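Putative esterase (Bacteroides intestinalis DSM 17393, PDB 5VOL) is a ferulic acid esterase of carbohydrate esterase family 1 that hydrolyses ester-linked substituents of arabinoxylan, working alongside xylanases in a gut bacterium. Local coordinates at residues F8-V13 and V69-V74; Y48-M53 and N98-M103; G128-R133 and L210-W215. All blocks are in the same frame, centred on the assembly; numbering follows the deposited sequence.

How the interactions relate
All three contacts reach the same mixed sheet, at different places. Interaction 2 is the buried one: a leucine, a histidine and a tyrosine pack at the C-terminal end of strand 46-50, and a water joins the polar groups. Interactions 1 and 3 are smaller, lie further out and each rest on a single hydrogen bond. In interaction 1 a serine hydroxyl meets a helix carboxylate beside strand 11-19; in interaction 3 an extended arginine meets a backbone carbonyl ahead of strand 214-218. Interactions 2 and 3 involve the adjacent strands 46-50 and 133-138 and touch where Y48 packs on R133, whereas interaction 1 touches neither, its centre being about 24 Å from both of theirs.

Interaction 1. Residues F8-V13 and V69-V74; sequences FQSKVV and VMDRLV
The carboxylate of D71 is the flat group here, and the hydroxyl of S10 meets it on the syn side of OD1, the side that faces the other oxygen. S10 OG donates to D71 OD1 over 2.6 Å, while D71 OD2 stands at 3.3 Å from S10 OG. The hydroxyl thus sits close to one oxygen and is merely near the second. S10 CB follows behind, 3.4 Å from D71 OD1. S10 and D71 are the only residues of the two segments within 4.5 Å of each other; their CA atoms are 7.4 Å apart, a gap bridged by two short side chains. For the serine this depends on OG lying between its backbone N and carbonyl carbon (chi1 66°), which aims the hydroxyl at the helix. On the aspartate, the carboxylate is turned so that OD1 almost eclipses CA (chi2 -15°), and OD2 is left on the far side from the backbone. K67, one turn earlier in the same helix, completes the site, since its NZ forms a salt bridge with D71 OD2 and a hydrogen bond with S10 OG. The buried hydroxyl therefore has two partners, D71 OD1 as acceptor and K67 NZ as donor, and the lysine would be expected to keep the aspartate ionised. S10 lies just ahead of strand 11-19, the outermost of the sheet within this chain, where K11 and V13 pair with L32 and V30 of strand 24-32. S10 and M70 also both pack on F31 of that strand. V69 and M70 turn to helix 254-271, and R72 forms a salt bridge with D253 of the second subunit. Helix 66-76 thus lies between the outer end of the sheet, helix 254-271 and a neighbouring subunit.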
ATOM      1  N   PHE C   8      16.160  20.541  17.187  1.00 44.94           N
ATOM      2  CA  PHE C   8      14.751  20.787  17.454  1.00 44.22           C
ATOM      3  C   PHE C   8      13.983  19.510  17.148  1.00 46.78           C
ATOM      4  O   PHE C   8      14.351  18.766  16.232  1.00 48.09           O
ATOM      5  CB  PHE C   8      14.210  21.943  16.611  1.00 47.22           C
ATOM      6  CG  PHE C   8      14.800  23.276  16.960  1.00 54.36           C
ATOM      7  CD1 PHE C   8      14.613  23.818  18.223  1.00 50.23           C
ATOM      8  CD2 PHE C   8      15.537  23.992  16.027  1.00 56.49           C
ATOM      9  CE1 PHE C   8      15.157  25.046  18.553  1.00 56.45           C
ATOM     10  CE2 PHE C   8      16.081  25.221  16.350  1.00 56.55           C
ATOM     11  CZ  PHE C   8      15.890  25.748  17.615  1.00 56.03           C
ATOM     12  N   GLN C   9      12.928  19.243  17.909  1.00 39.32           N
ATOM     13  CA  GLN C   9      12.117  18.058  17.658  1.00 35.48           C
ATOM     14  C   GLN C   9      10.646  18.304  17.934  1.00 35.14           C
ATOM     15  O   GLN C   9      10.296  19.100  18.800  1.00 30.83           O
ATOM     16  CB  GLN C   9      12.606  16.888  18.500  1.00 40.50           C
ATOM     17  CG  GLN C   9      13.776  17.227  19.376  1.00 49.93           C
ATOM     18  CD  GLN C   9      14.594  16.015  19.711  1.00 59.35           C
ATOM     19  OE1 GLN C   9      14.075  15.026  20.238  1.00 61.95           O
ATOM     20  NE2 GLN C   9      15.884  16.066  19.391  1.00 61.46           N
ATOM     21  N   SER C  10       9.789  17.628  17.174  1.00 31.45           N
ATOM     22  CA  SER C  10       8.367  17.646  17.452  1.00 26.16           C
ATOM     23  C   SER C  10       8.171  17.058  18.844  1.00 26.59           C
ATOM     24  O   SER C  10       8.994  16.271  19.323  1.00 26.39           O
ATOM     25  CB  SER C  10       7.589  16.854  16.405  1.00 22.97           C
ATOM     26  OG  SER C  10       7.911  15.478  16.480  1.00 23.57           O
ATOM     27  N   LYS C  11       7.082  17.453  19.490  1.00 25.27           N
ATOM     28  CA  LYS C  11       6.852  17.141  20.896  1.00 28.00           C
ATOM     29  C   LYS C  11       5.411  16.776  21.128  1.00 22.31           C
ATOM     30  O   LYS C  11       4.515  17.332  20.492  1.00 25.35           O
ATOM     31  CB  LYS C  11       7.188  18.342  21.799  1.00 31.86           C
ATOM     32  CG  LYS C  11       8.625  18.462  22.205  1.00 38.49           C
ATOM     33  CD  LYS C  11       8.822  19.718  23.055  1.00 45.73           C
ATOM     34  CE  LYS C  11       8.207  20.940  22.383  1.00 49.90           C
ATOM     35  NZ  LYS C  11       8.699  22.227  22.954  1.00 52.65           N
ATOM     36  N   VAL C  12       5.188  15.868  22.063  1.00 21.60           N
ATOM     37  CA  VAL C  12       3.845  15.612  22.553  1.00 24.86           C
ATOM     38  C   VAL C  12       3.776  16.150  23.976  1.00 25.40           C
ATOM     39  O   VAL C  12       4.610  15.823  24.811  1.00 25.40           O
ATOM     40  CB  VAL C  12       3.488  14.123  22.524  1.00 24.75           C
ATOM     41  CG1 VAL C  12       2.202  13.874  23.309  1.00 24.86           C
ATOM     42  CG2 VAL C  12       3.328  13.664  21.088  1.00 26.18           C
ATOM     43  N   VAL C  13       2.799  17.002  24.239  1.00 29.29           N
ATOM     44  CA  VAL C  13       2.684  17.629  25.551  1.00 26.50           C
ATOM     45  C   VAL C  13       1.317  17.300  26.131  1.00 24.64           C
ATOM     46  O   VAL C  13       0.321  17.310  25.412  1.00 24.57           O
ATOM     47  CB  VAL C  13       2.887  19.157  25.461  1.00 28.66           C
ATOM     48  CG1 VAL C  13       2.476  19.836  26.770  1.00 37.60           C
ATOM     49  CG2 VAL C  13       4.336  19.474  25.141  1.00 28.69           C
ATOM     50  N   VAL C  69       4.329   9.070  13.332  1.00 19.13           N
ATOM     51  CA  VAL C  69       3.700   9.131  12.023  1.00 19.67           C
ATOM     52  C   VAL C  69       3.865  10.534  11.426  1.00 22.53           C
ATOM     53  O   VAL C  69       4.221  10.670  10.254  1.00 19.66           O
ATOM     54  CB  VAL C  69       2.208   8.760  12.082  1.00 19.75           C
ATOM     55  CG1 VAL C  69       1.563   8.929  10.707  1.00 18.26           C
ATOM     56  CG2 VAL C  69       2.029   7.322  12.578  1.00 19.49           C
ATOM     57  N   MET C  70       3.629  11.578  12.229  1.00 20.19           N
ATOM     58  CA  MET C  70       3.843  12.937  11.740  1.00 18.08           C
ATOM     59  C   MET C  70       5.298  13.198  11.337  1.00 19.71           C
ATOM     60  O   MET C  70       5.549  13.837  10.314  1.00 23.71           O
ATOM     61  CB  MET C  70       3.402  13.972  12.782  1.00 23.54           C
ATOM     62  CG  MET C  70       1.914  14.287  12.757  1.00 21.34           C
ATOM     63  SD  MET C  70       1.398  15.144  11.252  1.00 21.33           S
ATOM     64  CE  MET C  70       2.114  16.769  11.516  1.00 19.99           C
ATOM     65  N   ASP C  71       6.254  12.731  12.131  1.00 17.78           N
ATOM     66  CA  ASP C  71       7.657  12.957  11.810  1.00 23.03           C
ATOM     67  C   ASP C  71       8.015  12.352  10.443  1.00 24.37           C
ATOM     68  O   ASP C  71       8.732  12.968   9.661  1.00 23.17           O
ATOM     69  CB  ASP C  71       8.565  12.380  12.891  1.00 22.06           C
ATOM     70  CG  ASP C  71       8.552  13.208  14.176  1.00 26.84           C
ATOM     71  OD1 ASP C  71       8.078  14.365  14.144  1.00 26.44           O
ATOM     72  OD2 ASP C  71       9.021  12.686  15.207  1.00 24.60           O
ATOM     73  N   ARG C  72       7.487  11.158  10.167  1.00 21.93           N
ATOM     74  CA  ARG C  72       7.605  10.534   8.850  1.00 19.32           C
ATOM     75  C   ARG C  72       6.921  11.367   7.751  1.00 22.76           C
ATOM     76  O   ARG C  72       7.547  11.723   6.742  1.00 21.58           O
ATOM     77  CB  ARG C  72       7.022   9.106   8.888  1.00 19.96           C
ATOM     78  CG  ARG C  72       6.896   8.441   7.521  1.00 22.38           C
ATOM     79  CD  ARG C  72       8.223   7.802   7.087  1.00 18.20           C
ATOM     80  NE  ARG C  72       8.492   6.515   7.733  1.00 21.33           N
ATOM     81  CZ  ARG C  72       9.365   6.327   8.719  1.00 21.68           C
ATOM     82  NH1 ARG C  72       9.545   5.111   9.221  1.00 19.41           N
ATOM     83  NH2 ARG C  72      10.072   7.343   9.197  1.00 17.47           N
ATOM     84  N   LEU C  73       5.644  11.694   7.934  1.00 20.33           N
ATOM     85  CA  LEU C  73       4.889  12.316   6.859  1.00 18.95           C
ATOM     86  C   LEU C  73       5.265  13.791   6.655  1.00 23.04           C
ATOM     87  O   LEU C  73       5.166  14.314   5.542  1.00 21.40           O
ATOM     88  CB  LEU C  73       3.385  12.158   7.115  1.00 18.98           C
ATOM     89  CG  LEU C  73       2.933  10.687   7.084  1.00 21.44           C
ATOM     90  CD1 LEU C  73       1.440  10.526   7.302  1.00 21.62           C
ATOM     91  CD2 LEU C  73       3.352  10.002   5.779  1.00 21.33           C
ATOM     92  N   VAL C  74       5.724  14.464   7.707  1.00 19.97           N
ATOM     93  CA  VAL C  74       6.184  15.840   7.539  1.00 19.69           C
ATOM     94  C   VAL C  74       7.481  15.848   6.717  1.00 21.48           C
ATOM     95  O   VAL C  74       7.644  16.673   5.826  1.00 23.32           O
ATOM     96  CB  VAL C  74       6.399  16.548   8.896  1.00 23.41           C
ATOM     97  CG1 VAL C  74       7.256  17.782   8.721  1.00 25.34           C
ATOM     98  CG2 VAL C  74       5.035  16.899   9.551  1.00 17.96           C
TER

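Interaction 2. Residues Y48-M53 and N98-M103; sequences YLLHGM and NGYFDM
Y100 lays one ring face against L50 and carries its hydroxyl to H51. L50 and Y100 run antiparallel alongside each other: the methyl CD1 of L50 lies over one face of the ring, 4.0 Å from the Y100 centroid, in a CH-pi contact. Beyond it, L50 CB backs the hydroxyl end at 3.5 Å from Y100 OH. The hydroxyl of Y100 comes in end-on over the H51 imidazole, OH standing 3.6 Å above the centre of its plane. With CG between the backbone N and the carbonyl carbon (chi1 65°), the H51 ring presents a face to the tyrosine hydroxyl. From there Y100 OH donates to H51 O at 2.8 Å, tilted 32° from the carbonyl plane, and it accepts from a water 2.7 Å from Y100 OH that in turn takes the N-H of H51. The imidazole is pinned too, by H51 ND1 donating to G52 O over 2.7 Å and by NE2 bonding to A89 N. Further along, the side chain of M53 lies roughly perpendicular to that of N98, M53 CG lying 3.5 Å from N98 OD1, an oxygen bonded to W54 N. Y100 also packs on M140, within the putative nucleophile elbow. Chemically, a buried hydroxyl donates to H51 O and accepts from the water, with L50 against its ring; these bonds tie Y100 and H51 to the backbone of the loop after strand 46-50.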
ATOM      1  N   TYR C  48      -8.222  18.319  15.249  1.00 19.55           N
ATOM      2  CA  TYR C  48      -8.748  17.761  16.492  1.00 18.31           C
ATOM      3  C   TYR C  48      -8.903  16.258  16.296  1.00 18.35           C
ATOM      4  O   TYR C  48      -9.609  15.803  15.409  1.00 20.28           O
ATOM      5  CB  TYR C  48     -10.069  18.449  16.885  1.00 23.63           C
ATOM      6  CG  TYR C  48      -9.812  19.898  17.230  1.00 22.31           C
ATOM      7  CD1 TYR C  48      -9.401  20.258  18.512  1.00 23.85           C
ATOM      8  CD2 TYR C  48      -9.911  20.896  16.262  1.00 21.65           C
ATOM      9  CE1 TYR C  48      -9.116  21.578  18.828  1.00 25.70           C
ATOM     10  CE2 TYR C  48      -9.626  22.213  16.567  1.00 22.86           C
ATOM     11  CZ  TYR C  48      -9.239  22.549  17.853  1.00 26.85           C
ATOM     12  OH  TYR C  48      -8.945  23.858  18.161  1.00 27.07           O
ATOM     13  N   LEU C  49      -8.200  15.486  17.105  1.00 17.75           N
ATOM     14  CA  LEU C  49      -8.188  14.040  16.929  1.00 20.20           C
ATOM     15  C   LEU C  49      -8.754  13.347  18.182  1.00 17.47           C
ATOM     16  O   LEU C  49      -8.093  13.278  19.213  1.00 17.92           O
ATOM     17  CB  LEU C  49      -6.766  13.566  16.637  1.00 19.03           C
ATOM     18  CG  LEU C  49      -6.512  12.081  16.346  1.00 20.31           C
ATOM     19  CD1 LEU C  49      -7.280  11.645  15.106  1.00 18.16           C
ATOM     20  CD2 LEU C  49      -5.024  11.876  16.128  1.00 16.54           C
ATOM     21  N   LEU C  50      -9.953  12.801  18.055  1.00 18.05           N
ATOM     22  CA  LEU C  50     -10.744  12.364  19.213  1.00 20.93           C
ATOM     23  C   LEU C  50     -10.620  10.869  19.523  1.00 23.73           C
ATOM     24  O   LEU C  50     -10.564  10.031  18.604  1.00 20.49           O
ATOM     25  CB  LEU C  50     -12.221  12.721  18.980  1.00 18.50           C
ATOM     26  CG  LEU C  50     -12.536  14.156  18.544  1.00 21.21           C
ATOM     27  CD1 LEU C  50     -14.052  14.369  18.419  1.00 18.23           C
ATOM     28  CD2 LEU C  50     -11.926  15.208  19.493  1.00 19.56           C
ATOM     29  N   HIS C  51     -10.592  10.536  20.819  1.00 20.67           N
ATOM     30  CA  HIS C  51     -10.476   9.137  21.245  1.00 21.98           C
ATOM     31  C   HIS C  51     -11.831   8.449  21.345  1.00 21.82           C
ATOM     32  O   HIS C  51     -12.874   9.085  21.191  1.00 22.16           O
ATOM     33  CB  HIS C  51      -9.747   9.023  22.588  1.00 19.77           C
ATOM     34  CG  HIS C  51     -10.479   9.649  23.734  1.00 21.98           C
ATOM     35  ND1 HIS C  51     -11.643   9.120  24.255  1.00 21.65           N
ATOM     36  CD2 HIS C  51     -10.211  10.757  24.468  1.00 19.76           C
ATOM     37  CE1 HIS C  51     -12.062   9.879  25.252  1.00 23.75           C
ATOM     38  NE2 HIS C  51     -11.207  10.874  25.410  1.00 22.57           N
ATOM     39  N   GLY C  52     -11.803   7.144  21.606  1.00 20.90           N
ATOM     40  CA  GLY C  52     -13.015   6.348  21.670  1.00 20.55           C
ATOM     41  C   GLY C  52     -13.547   6.217  23.089  1.00 22.97           C
ATOM     42  O   GLY C  52     -12.941   6.720  24.035  1.00 21.45           O
ATOM     43  N   MET C  53     -14.674   5.531  23.232  1.00 23.28           N
ATOM     44  CA  MET C  53     -15.247   5.262  24.560  1.00 26.96           C
ATOM     45  C   MET C  53     -14.263   4.465  25.425  1.00 27.15           C
ATOM     46  O   MET C  53     -13.472   3.678  24.899  1.00 26.76           O
ATOM     47  CB  MET C  53     -16.568   4.511  24.418  1.00 24.16           C
ATOM     48  CG  MET C  53     -17.416   4.476  25.701  1.00 32.63           C
ATOM     49  SD  MET C  53     -18.991   3.637  25.418  1.00 34.45           S
ATOM     50  CE  MET C  53     -18.459   1.932  25.344  1.00 34.62           C
ATOM     51  N   ASN C  98     -18.425   9.915  29.446  1.00 25.23           N
ATOM     52  CA  ASN C  98     -17.954   9.663  28.081  1.00 23.57           C
ATOM     53  C   ASN C  98     -18.832  10.394  27.071  1.00 26.02           C
ATOM     54  O   ASN C  98     -20.054  10.376  27.187  1.00 22.58           O
ATOM     55  CB  ASN C  98     -17.963   8.163  27.779  1.00 23.85           C
ATOM     56  CG  ASN C  98     -16.742   7.451  28.315  1.00 27.96           C
ATOM     57  OD1 ASN C  98     -15.890   6.995  27.546  1.00 24.09           O
ATOM     58  ND2 ASN C  98     -16.652   7.336  29.638  1.00 23.57           N
ATOM     59  N   GLY C  99     -18.234  11.043  26.078  1.00 24.38           N
ATOM     60  CA  GLY C  99     -19.051  11.620  25.024  1.00 22.27           C
ATOM     61  C   GLY C  99     -18.700  13.037  24.634  1.00 23.31           C
ATOM     62  O   GLY C  99     -17.996  13.725  25.369  1.00 23.61           O
ATOM     63  N   TYR C 100     -19.215  13.476  23.483  1.00 22.88           N
ATOM     64  CA  TYR C 100     -18.785  14.729  22.852  1.00 21.26           C
ATOM     65  C   TYR C 100     -19.901  15.760  22.723  1.00 22.17           C
ATOM     66  O   TYR C 100     -19.632  16.925  22.449  1.00 22.63           O
ATOM     67  CB  TYR C 100     -18.168  14.436  21.453  1.00 19.25           C
ATOM     68  CG  TYR C 100     -16.873  13.673  21.593  1.00 19.85           C
ATOM     69  CD1 TYR C 100     -15.726  14.319  22.018  1.00 19.22           C
ATOM     70  CD2 TYR C 100     -16.817  12.298  21.379  1.00 17.87           C
ATOM     71  CE1 TYR C 100     -14.545  13.631  22.208  1.00 17.01           C
ATOM     72  CE2 TYR C 100     -15.637  11.597  21.559  1.00 16.87           C
ATOM     73  CZ  TYR C 100     -14.501  12.280  21.973  1.00 19.10           C
ATOM     74  OH  TYR C 100     -13.306  11.628  22.177  1.00 20.04           O
ATOM     75  N   PHE C 101     -21.150  15.348  22.923  1.00 25.37           N
ATOM     76  CA  PHE C 101     -22.260  16.281  22.737  1.00 22.29           C
ATOM     77  C   PHE C 101     -22.756  16.788  24.097  1.00 26.19           C
ATOM     78  O   PHE C 101     -22.426  16.217  25.135  1.00 23.52           O
ATOM     79  CB  PHE C 101     -23.399  15.611  21.969  1.00 23.06           C
ATOM     80  CG  PHE C 101     -22.935  14.809  20.764  1.00 25.16           C
ATOM     81  CD1 PHE C 101     -22.071  15.365  19.839  1.00 25.48           C
ATOM     82  CD2 PHE C 101     -23.366  13.506  20.572  1.00 25.64           C
ATOM     83  CE1 PHE C 101     -21.637  14.637  18.726  1.00 25.57           C
ATOM     84  CE2 PHE C 101     -22.943  12.763  19.463  1.00 28.30           C
ATOM     85  CZ  PHE C 101     -22.077  13.336  18.535  1.00 23.52           C
ATOM     86  N   ASP C 102     -23.542  17.858  24.085  1.00 26.72           N
ATOM     87  CA  ASP C 102     -24.132  18.381  25.318  1.00 27.75           C
ATOM     88  C   ASP C 102     -25.145  17.407  25.895  1.00 26.83           C
ATOM     89  O   ASP C 102     -26.129  17.041  25.241  1.00 28.72           O
ATOM     90  CB  ASP C 102     -24.769  19.744  25.063  1.00 26.68           C
ATOM     91  CG  ASP C 102     -23.785  20.864  25.212  1.00 27.66           C
ATOM     92  OD1 ASP C 102     -22.585  20.573  25.428  1.00 26.80           O
ATOM     93  OD2 ASP C 102     -24.197  22.042  25.133  1.00 34.56           O
ATOM     94  N   MET C 103     -24.870  16.974  27.118  1.00 24.49           N
ATOM     95  CA  MET C 103     -25.745  16.070  27.848  1.00 26.03           C
ATOM     96  C   MET C 103     -26.174  16.707  29.181  1.00 26.85           C
ATOM     97  O   MET C 103     -25.522  17.626  29.674  1.00 26.18           O
ATOM     98  CB  MET C 103     -25.038  14.733  28.086  1.00 21.44           C
ATOM     99  CG  MET C 103     -24.639  14.009  26.777  1.00 24.47           C
ATOM    100  SD  MET C 103     -23.545  12.601  27.025  1.00 26.76           S
ATOM    101  CE  MET C 103     -22.086  13.434  27.638  1.00 24.94           C
TER
HETATM  102  O   HOH W   1     -10.990  13.024  22.390  1.00 18.64           O

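Interaction 3. Residues G128-R133 and L210-W215; sequences GDRQHR and LRSVAW
R130 reaches straight across to the turn before strand 214-218. CG stands anti to the backbone N (chi1 170°) and the chain stays extended as far as NE, after which a turn at chi4 (-87°) swings the guanidinium edge toward S212. There R130 NH2 donates to S212 O along an almost straight line, 171° at hydrogen; the modelled 2.5 Å between R130 NH2 and S212 O is very short and its exact value is doubtful. The peptide carbon of S212 and the N of V213 lie near the guanidinium plane. R130 NE bonds to S153 O, a second tie that fixes the rotation of the group. V213 divides its methyls: CG2, beside the backbone N, lies 3.6 Å from R130 NH2, whereas CG1 sits 3.8 Å above the W215 ring plane. W215 NE1 donates to L210 O at 2.8 Å, and V213 N reaches L210 O from the opposite face of that carbonyl. On the other segment, H132 ND1, with the partner near the imidazole plane, donates to D129 OD1 on the syn side of the carboxylate, 2.8 Å away. The turn from L210 to V213 is a type I beta turn, closed by V213 N to L210 O, with W215 NE1 on the same carbonyl, and it leads from helix 204-210 into strand 214-218, a helix-to-strand connection of the alpha/beta-hydrolase fold.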
ATOM      1  N   GLY C 128      -6.570  29.642  12.873  1.00 30.99           N
ATOM      2  CA  GLY C 128      -7.811  30.058  13.496  1.00 29.26           C
ATOM      3  C   GLY C 128      -9.005  30.179  12.577  1.00 33.16           C
ATOM      4  O   GLY C 128     -10.070  30.623  13.009  1.00 30.05           O
ATOM      5  N   ASP C 129      -8.852  29.798  11.313  1.00 27.49           N
ATOM      6  CA  ASP C 129     -10.007  29.797  10.432  1.00 26.21           C
ATOM      7  C   ASP C 129     -10.393  28.383   9.996  1.00 27.26           C
ATOM      8  O   ASP C 129      -9.660  27.410  10.214  1.00 26.14           O
ATOM      9  CB  ASP C 129      -9.766  30.698   9.205  1.00 33.45           C
ATOM     10  CG  ASP C 129      -8.559  30.281   8.386  1.00 35.14           C
ATOM     11  OD1 ASP C 129      -7.775  29.412   8.843  1.00 35.53           O
ATOM     12  OD2 ASP C 129      -8.385  30.842   7.282  1.00 38.95           O
ATOM     13  N   ARG C 130     -11.567  28.301   9.388  1.00 25.12           N
ATOM     14  CA  ARG C 130     -12.173  27.067   8.912  1.00 27.57           C
ATOM     15  C   ARG C 130     -11.292  26.301   7.926  1.00 31.66           C
ATOM     16  O   ARG C 130     -11.202  25.071   7.955  1.00 27.00           O
ATOM     17  CB  ARG C 130     -13.498  27.413   8.254  1.00 32.55           C
ATOM     18  CG  ARG C 130     -14.128  26.298   7.514  1.00 33.97           C
ATOM     19  CD  ARG C 130     -15.363  26.770   6.802  1.00 30.96           C
ATOM     20  NE  ARG C 130     -16.159  25.606   6.453  1.00 35.97           N
ATOM     21  CZ  ARG C 130     -16.001  24.912   5.337  1.00 36.91           C
ATOM     22  NH1 ARG C 130     -15.096  25.302   4.440  1.00 37.83           N
ATOM     23  NH2 ARG C 130     -16.765  23.849   5.113  1.00 31.41           N
ATOM     24  N   GLN C 131     -10.643  27.060   7.058  1.00 27.21           N
ATOM     25  CA  GLN C 131      -9.810  26.518   6.000  1.00 27.41           C
ATOM     26  C   GLN C 131      -8.594  25.777   6.542  1.00 27.07           C
ATOM     27  O   GLN C 131      -7.956  25.009   5.818  1.00 29.35           O
ATOM     28  CB  GLN C 131      -9.361  27.654   5.069  1.00 28.48           C
ATOM     29  CG  GLN C 131     -10.479  28.264   4.196  1.00 43.14           C
ATOM     30  CD  GLN C 131     -11.558  29.050   4.970  1.00 46.73           C
ATOM     31  OE1 GLN C 131     -11.271  29.785   5.929  1.00 35.48           O
ATOM     32  NE2 GLN C 131     -12.811  28.903   4.531  1.00 50.64           N
ATOM     33  N   HIS C 132      -8.266  26.010   7.809  1.00 25.85           N
ATOM     34  CA  HIS C 132      -7.141  25.333   8.449  1.00 25.17           C
ATOM     35  C   HIS C 132      -7.535  24.607   9.743  1.00 25.09           C
ATOM     36  O   HIS C 132      -6.740  24.491  10.685  1.00 23.14           O
ATOM     37  CB  HIS C 132      -6.028  26.338   8.718  1.00 27.59           C
ATOM     38  CG  HIS C 132      -5.522  26.998   7.473  1.00 30.16           C
ATOM     39  ND1 HIS C 132      -6.040  28.182   6.995  1.00 27.80           N
ATOM     40  CD2 HIS C 132      -4.575  26.614   6.581  1.00 31.09           C
ATOM     41  CE1 HIS C 132      -5.424  28.508   5.870  1.00 33.70           C
ATOM     42  NE2 HIS C 132      -4.528  27.575   5.600  1.00 29.36           N
ATOM     43  N   ARG C 133      -8.759  24.102   9.775  1.00 23.49           N
ATOM     44  CA  ARG C 133      -9.232  23.368  10.942  1.00 22.36           C
ATOM     45  C   ARG C 133      -9.927  22.097  10.510  1.00 23.03           C
ATOM     46  O   ARG C 133     -10.879  22.145   9.737  1.00 25.62           O
ATOM     47  CB  ARG C 133     -10.186  24.229  11.793  1.00 21.92           C
ATOM     48  CG  ARG C 133     -10.662  23.513  13.081  1.00 23.65           C
ATOM     49  CD  ARG C 133     -11.650  24.361  13.931  1.00 24.43           C
ATOM     50  NE  ARG C 133     -11.093  25.645  14.362  1.00 21.12           N
ATOM     51  CZ  ARG C 133     -11.455  26.828  13.865  1.00 26.56           C
ATOM     52  NH1 ARG C 133     -12.373  26.900  12.909  1.00 23.36           N
ATOM     53  NH2 ARG C 133     -10.903  27.943  14.332  1.00 24.25           N
ATOM     54  N   LEU C 210     -23.509  20.538   3.881  1.00 27.04           N
ATOM     55  CA  LEU C 210     -22.691  19.333   4.023  1.00 27.06           C
ATOM     56  C   LEU C 210     -21.623  19.222   2.922  1.00 29.05           C
ATOM     57  O   LEU C 210     -20.507  18.774   3.178  1.00 27.17           O
ATOM     58  CB  LEU C 210     -23.586  18.100   4.028  1.00 26.23           C
ATOM     59  CG  LEU C 210     -24.499  17.997   5.262  1.00 31.95           C
ATOM     60  CD1 LEU C 210     -25.365  16.773   5.194  1.00 25.08           C
ATOM     61  CD2 LEU C 210     -23.683  18.014   6.552  1.00 27.98           C
ATOM     62  N   ARG C 211     -21.964  19.653   1.708  1.00 29.70           N
ATOM     63  CA  ARG C 211     -21.018  19.643   0.580  1.00 29.34           C
ATOM     64  C   ARG C 211     -19.861  20.640   0.747  1.00 29.81           C
ATOM     65  O   ARG C 211     -18.883  20.579   0.004  1.00 28.31           O
ATOM     66  CB  ARG C 211     -21.749  19.933  -0.729  1.00 28.15           C
ATOM     67  CG  ARG C 211     -22.867  18.969  -1.030  1.00 28.65           C
ATOM     68  CD  ARG C 211     -23.707  19.396  -2.237  1.00 30.95           C
ATOM     69  NE  ARG C 211     -24.719  18.388  -2.551  1.00 29.16           N
ATOM     70  CZ  ARG C 211     -26.005  18.654  -2.753  1.00 32.38           C
ATOM     71  NH1 ARG C 211     -26.439  19.900  -2.684  1.00 28.69           N
ATOM     72  NH2 ARG C 211     -26.855  17.676  -3.033  1.00 29.82           N
ATOM     73  N   SER C 212     -19.950  21.548   1.717  1.00 27.15           N
ATOM     74  CA  SER C 212     -18.844  22.483   1.938  1.00 29.72           C
ATOM     75  C   SER C 212     -17.743  21.846   2.784  1.00 24.73           C
ATOM     76  O   SER C 212     -16.705  22.458   3.053  1.00 28.07           O
ATOM     77  CB  SER C 212     -19.334  23.770   2.613  1.00 27.68           C
ATOM     78  OG  SER C 212     -19.772  23.478   3.926  1.00 28.50           O
ATOM     79  N   VAL C 213     -17.977  20.610   3.201  1.00 25.76           N
ATOM     80  CA  VAL C 213     -17.016  19.874   4.006  1.00 24.37           C
ATOM     81  C   VAL C 213     -16.510  18.654   3.226  1.00 25.17           C
ATOM     82  O   VAL C 213     -17.273  18.011   2.515  1.00 22.30           O
ATOM     83  CB  VAL C 213     -17.656  19.442   5.364  1.00 25.56           C
ATOM     84  CG1 VAL C 213     -16.672  18.653   6.213  1.00 23.70           C
ATOM     85  CG2 VAL C 213     -18.153  20.687   6.138  1.00 24.85           C
ATOM     86  N   ALA C 214     -15.222  18.351   3.351  1.00 22.58           N
ATOM     87  CA  ALA C 214     -14.669  17.139   2.756  1.00 24.60           C
ATOM     88  C   ALA C 214     -14.813  15.990   3.747  1.00 22.44           C
ATOM     89  O   ALA C 214     -14.427  16.144   4.900  1.00 23.69           O
ATOM     90  CB  ALA C 214     -13.198  17.338   2.383  1.00 20.72           C
ATOM     91  N   TRP C 215     -15.347  14.858   3.294  1.00 20.10           N
ATOM     92  CA  TRP C 215     -15.620  13.710   4.168  1.00 23.59           C
ATOM     93  C   TRP C 215     -14.850  12.452   3.773  1.00 22.26           C
ATOM     94  O   TRP C 215     -14.758  12.117   2.596  1.00 24.06           O
ATOM     95  CB  TRP C 215     -17.117  13.385   4.165  1.00 19.68           C
ATOM     96  CG  TRP C 215     -18.013  14.561   4.432  1.00 24.88           C
ATOM     97  CD1 TRP C 215     -18.484  15.450   3.514  1.00 23.07           C
ATOM     98  CD2 TRP C 215     -18.577  14.954   5.698  1.00 22.81           C
ATOM     99  NE1 TRP C 215     -19.300  16.372   4.121  1.00 26.16           N
ATOM    100  CE2 TRP C 215     -19.370  16.096   5.463  1.00 27.73           C
ATOM    101  CE3 TRP C 215     -18.484  14.451   6.999  1.00 24.31           C
ATOM    102  CZ2 TRP C 215     -20.066  16.757   6.487  1.00 27.32           C
ATOM    103  CZ3 TRP C 215     -19.183  15.107   8.023  1.00 29.06           C
ATOM    104  CH2 TRP C 215     -19.955  16.253   7.755  1.00 25.32           C
TER